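Local coordinates for protein soluble epoxide hydrolase (PDB 4INZ) that belongs to the alpha/beta hydrolase fold family, with a mostly helical cap set beside a mixed, largely parallel central sheet, at residues 119-124 against 132-137; 172-175 against 181-184. The protein carries 1 engineered substitution. All coordinates share one frame; numbering follows the deposited sequence. Where two conformers were deposited one is given.

Contact 1: 119-124 against 132-137; sequences IGWTFA and QKLIAF
The indole of W121 and the branched end of L134 meet at about a right angle, with L134 CD2 over one ring face. This methyl stands 3.7 Å from the centroid of the W121 six-membered ring and 19° off the ring normal, which identifies a CH-pi contact. It is displaced toward the rim, so the shortest approach, L134 CD2 to W121 CE3, is 3.6 Å. The chi1 of L134, 176°, sets CG anti to the backbone N and lets the branch reach across to the indole.

A136, two residues along, meets the same ring differently. Its CB lies 3.8 Å from W121 CZ2 in an oblique approach, while its CA-CB bond, like that of L134, is directed toward the helix. A124 CB completes the apolar set more loosely, 4.4 Å from L134 CD2.

The contact packs helix 115-126 against strand 131-137 within the beta-alpha-beta crossover that starts from strand 108-112, a recurring unit of the alpha/beta hydrolase fold. The local helix and strand axes approach to 9.9 Å with N-to-C directions 156° apart, close to the antiparallel course expected when a connecting helix runs back between parallel strands. All four touching residues are buried. V248 and I250 of the next strand, 248-253, also touch W121, and the ring of H141 meets the indole edge-to-face.

The polar edge of the indole is satisfied by solvent. W121 NE1 donates to a water 2.9 Å away that lies in the ring plane. The same water donates to the backbone O of F137, also at 2.9 Å, adding a polar bridge between helix and strand and giving the buried N-H an acceptor.

Contact 2: 172-175 against 181-184; sequences DYME and GLRK
M174 and G181 bring their backbones together at a sharp kink within helix 169-193, part of the helical cap characteristic of epoxide hydrolases of the alpha/beta hydrolase fold. Their CA atoms are only 4.1 Å apart, far closer than seven residues of straight alpha-helix would allow, so the chain must turn back between them. The N atoms of G181 and L182 lack the usual helical bond to the residues one turn before them in sequence, which is further evidence of the break.

G181 and M174 have the most surface buried here, equally. With no side chain on G181, its CA can settle against the earlier turn, 3.3 Å from the backbone O of Y173 in a CA-H...O contact whose angle at the hydrogen is 126°. The Y173 ring approaches the same CA obliquely, its CE1 atom being 3.6 Å from G181 CA.

In the conformer given (M174 was modelled in two), M174 and L182 cross at about a right angle. L182 CG lies 4.0 Å from M174 CB, so the base of the methionine takes part in the packing. M174 SD approaches L182 CD2 as well, more tentatively. V213 of helix 213-220 touches both side chains, and W208 of helix 198-210 also packs on L182; the kink is thereby built into the surrounding cap.

At the Y173 hydroxyl a water joins the two turns: it lies in the plane of the ring, 2.7 Å from Y173 OH, and donates to the backbone O of G181, likewise 2.7 Å away.

From the N terminus, the chain first lays down strands on the way to 108-112, then enters helix 115-126. Contact 1 closes a short excursion of seven residues, 125-131, and seats that helix against the central sheet. Past strand 131-137 the path leaves the sheet for a run of helices, and contact 2 closes a tight excursion of five residues, 176-180, inside helix 169-193, before the chain rejoins the sheet at strand 248-253. The contacts are therefore in series, neither nested nor crossed. Their centres lie 29 Å apart, on opposite sides of the chain's centre, with nearest atoms about 16 Å apart: one ties a helix to the central sheet, the other joins two turns within the helical cap.

Contact 1: 119-124 against 132-137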
# COMPACT_ATOMS: atom_id res chain seq x y z
N ILE A 119 2.72 0.63 -5.77
CA ILE A 119 2.62 1.92 -6.43
C ILE A 119 3.74 2.85 -5.97
O ILE A 119 4.42 3.48 -6.79
CB ILE A 119 1.25 2.58 -6.17
CG1 ILE A 119 0.13 1.69 -6.72
CG2 ILE A 119 1.20 3.98 -6.78
CD1 ILE A 119 -1.26 2.01 -6.15
N GLY A 120 3.93 2.92 -4.66
CA GLY A 120 4.87 3.85 -4.06
C GLY A 120 6.33 3.58 -4.39
O GLY A 120 7.08 4.53 -4.64
N TRP A 121 6.74 2.32 -4.39
CA TRP A 121 8.10 1.97 -4.80
C TRP A 121 8.30 2.44 -6.24
O TRP A 121 9.30 3.08 -6.57
CB TRP A 121 8.34 0.46 -4.74
CG TRP A 121 8.71 -0.13 -3.37
CD1 TRP A 121 7.94 -0.95 -2.60
CD2 TRP A 121 9.96 0.03 -2.67
NE1 TRP A 121 8.62 -1.29 -1.45
CE2 TRP A 121 9.86 -0.71 -1.47
CE3 TRP A 121 11.14 0.73 -2.94
CZ2 TRP A 121 10.90 -0.77 -0.54
CZ3 TRP A 121 12.17 0.66 -2.01
CH2 TRP A 121 12.05 -0.08 -0.83
N THR A 122 7.33 2.11 -7.09
CA THR A 122 7.40 2.47 -8.50
C THR A 122 7.50 3.99 -8.66
O THR A 122 8.30 4.50 -9.44
CB THR A 122 6.20 1.92 -9.28
OG1 THR A 122 6.16 0.49 -9.15
CG2 THR A 122 6.30 2.28 -10.76
N PHE A 123 6.68 4.72 -7.90
CA PHE A 123 6.70 6.17 -7.93
C PHE A 123 8.05 6.73 -7.48
O PHE A 123 8.58 7.67 -8.09
CB PHE A 123 5.59 6.75 -7.05
CG PHE A 123 5.59 8.25 -7.00
CD1 PHE A 123 5.02 8.99 -8.03
CD2 PHE A 123 6.20 8.92 -5.96
CE1 PHE A 123 5.04 10.38 -8.00
CE2 PHE A 123 6.21 10.31 -5.92
CZ PHE A 123 5.63 11.04 -6.95
N ALA A 124 8.61 6.17 -6.40
CA ALA A 124 9.90 6.63 -5.89
C ALA A 124 11.02 6.41 -6.91
O ALA A 124 11.91 7.24 -7.05
CB ALA A 124 10.23 5.94 -4.56
N GLN A 132 11.33 12.61 -0.43
CA GLN A 132 12.43 12.90 0.48
C GLN A 132 12.92 11.63 1.16
O GLN A 132 14.12 11.36 1.23
CB GLN A 132 11.97 13.89 1.55
CG GLN A 132 11.42 15.19 1.01
CD GLN A 132 10.78 16.03 2.09
OE1 GLN A 132 10.34 17.15 1.84
NE2 GLN A 132 10.71 15.48 3.30
N LYS A 133 11.97 10.87 1.69
CA LYS A 133 12.27 9.60 2.33
C LYS A 133 11.09 8.67 2.09
O LYS A 133 9.95 9.13 1.96
CB LYS A 133 12.46 9.78 3.84
CG LYS A 133 13.62 10.66 4.26
CD LYS A 133 13.82 10.58 5.77
CE LYS A 133 15.08 11.29 6.21
NZ LYS A 133 14.92 12.74 6.11
N LEU A 134 11.37 7.37 2.05
CA LEU A 134 10.35 6.36 1.84
C LEU A 134 10.27 5.43 3.03
O LEU A 134 11.29 4.91 3.48
CB LEU A 134 10.65 5.56 0.57
CG LEU A 134 9.72 4.40 0.26
CD1 LEU A 134 8.34 4.92 -0.11
CD2 LEU A 134 10.29 3.52 -0.86
N ILE A 135 9.05 5.22 3.54
CA ILE A 135 8.82 4.24 4.59
C ILE A 135 7.88 3.19 4.03
O ILE A 135 6.73 3.49 3.71
CB ILE A 135 8.21 4.88 5.84
CG1 ILE A 135 9.11 6.01 6.36
CG2 ILE A 135 7.96 3.83 6.92
CD1 ILE A 135 8.57 6.73 7.59
N ALA A 136 8.38 1.96 3.89
CA ALA A 136 7.61 0.90 3.26
C ALA A 136 7.30 -0.22 4.24
O ALA A 136 8.20 -0.74 4.90
CB ALA A 136 8.37 0.35 2.07
N PHE A 137 6.02 -0.58 4.32
CA PHE A 137 5.57 -1.74 5.10
C PHE A 137 5.41 -2.95 4.18
O PHE A 137 5.75 -2.89 3.00
CB PHE A 137 4.24 -1.42 5.82
CG PHE A 137 4.37 -0.36 6.88
CD1 PHE A 137 4.48 -0.72 8.22
CD2 PHE A 137 4.40 0.99 6.54
CE1 PHE A 137 4.61 0.26 9.21
CE2 PHE A 137 4.55 1.97 7.52
CZ PHE A 137 4.65 1.61 8.86
O HOH W 1 7.37 -2.94 0.56

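Contact 2: 172-175 against 181-184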
# COMPACT_ATOMS: atom_id res chain seq x y z
N ASP A 172 -18.21 -11.62 -6.15
CA ASP A 172 -19.30 -12.12 -5.32
C ASP A 172 -18.77 -12.69 -4.00
O ASP A 172 -19.38 -12.49 -2.94
CB ASP A 172 -20.11 -13.19 -6.08
CG ASP A 172 -21.11 -13.91 -5.19
OD1 ASP A 172 -22.18 -13.33 -4.90
OD2 ASP A 172 -20.83 -15.06 -4.79
N TYR A 173 -17.64 -13.38 -4.05
CA TYR A 173 -17.05 -13.91 -2.83
C TYR A 173 -16.77 -12.78 -1.85
O TYR A 173 -17.00 -12.92 -0.65
CB TYR A 173 -15.75 -14.67 -3.12
CG TYR A 173 -15.02 -15.04 -1.86
CD1 TYR A 173 -14.05 -14.19 -1.33
CD2 TYR A 173 -15.29 -16.23 -1.20
CE1 TYR A 173 -13.38 -14.52 -0.17
CE2 TYR A 173 -14.61 -16.56 -0.04
CZ TYR A 173 -13.66 -15.70 0.47
OH TYR A 173 -12.99 -16.03 1.63
N MET A 174 -16.27 -11.66 -2.36
CA MET A 174 -15.90 -10.55 -1.49
C MET A 174 -17.11 -9.77 -0.98
O MET A 174 -17.14 -9.35 0.18
CB MET A 174 -14.92 -9.60 -2.19
CG MET A 174 -13.56 -10.22 -2.49
SD MET A 174 -12.67 -10.73 -1.00
CE MET A 174 -11.27 -11.55 -1.75
N GLU A 175 -18.11 -9.59 -1.85
CA GLU A 175 -19.27 -8.75 -1.55
C GLU A 175 -20.44 -9.43 -0.85
O GLU A 175 -21.15 -8.80 -0.06
CB GLU A 175 -19.82 -8.12 -2.83
CG GLU A 175 -18.91 -7.15 -3.54
CD GLU A 175 -19.55 -6.63 -4.81
OE1 GLU A 175 -19.16 -5.55 -5.28
OE2 GLU A 175 -20.46 -7.31 -5.35
N GLY A 181 -16.53 -12.05 2.48
CA GLY A 181 -15.17 -12.38 2.08
C GLY A 181 -14.16 -11.40 2.64
O GLY A 181 -13.07 -11.79 3.09
N LEU A 182 -14.52 -10.12 2.63
CA LEU A 182 -13.63 -9.08 3.15
C LEU A 182 -13.60 -9.09 4.68
O LEU A 182 -12.57 -8.85 5.29
CB LEU A 182 -14.07 -7.70 2.64
CG LEU A 182 -13.98 -7.50 1.13
CD1 LEU A 182 -14.68 -6.22 0.69
CD2 LEU A 182 -12.52 -7.51 0.66
N ARG A 183 -14.75 -9.38 5.29
CA ARG A 183 -14.82 -9.50 6.75
C ARG A 183 -13.90 -10.59 7.26
O ARG A 183 -13.20 -10.42 8.26
CB ARG A 183 -16.25 -9.79 7.20
CG ARG A 183 -17.16 -8.57 7.18
CD ARG A 183 -18.46 -8.83 7.94
NE ARG A 183 -19.42 -9.61 7.16
CZ ARG A 183 -19.78 -10.86 7.43
NH1 ARG A 183 -20.67 -11.48 6.67
NH2 ARG A 183 -19.25 -11.49 8.47
N LYS A 184 -13.90 -11.73 6.57
CA LYS A 184 -13.09 -12.85 7.02
C LYS A 184 -11.62 -12.53 6.82
O LYS A 184 -10.78 -12.95 7.61
CB LYS A 184 -13.50 -14.12 6.27
CG LYS A 184 -14.94 -14.53 6.55
CD LYS A 184 -15.31 -15.86 5.90
CE LYS A 184 -16.72 -16.30 6.30
NZ LYS A 184 -17.76 -15.30 5.92
O HOH W 2 -11.56 -14.06 2.87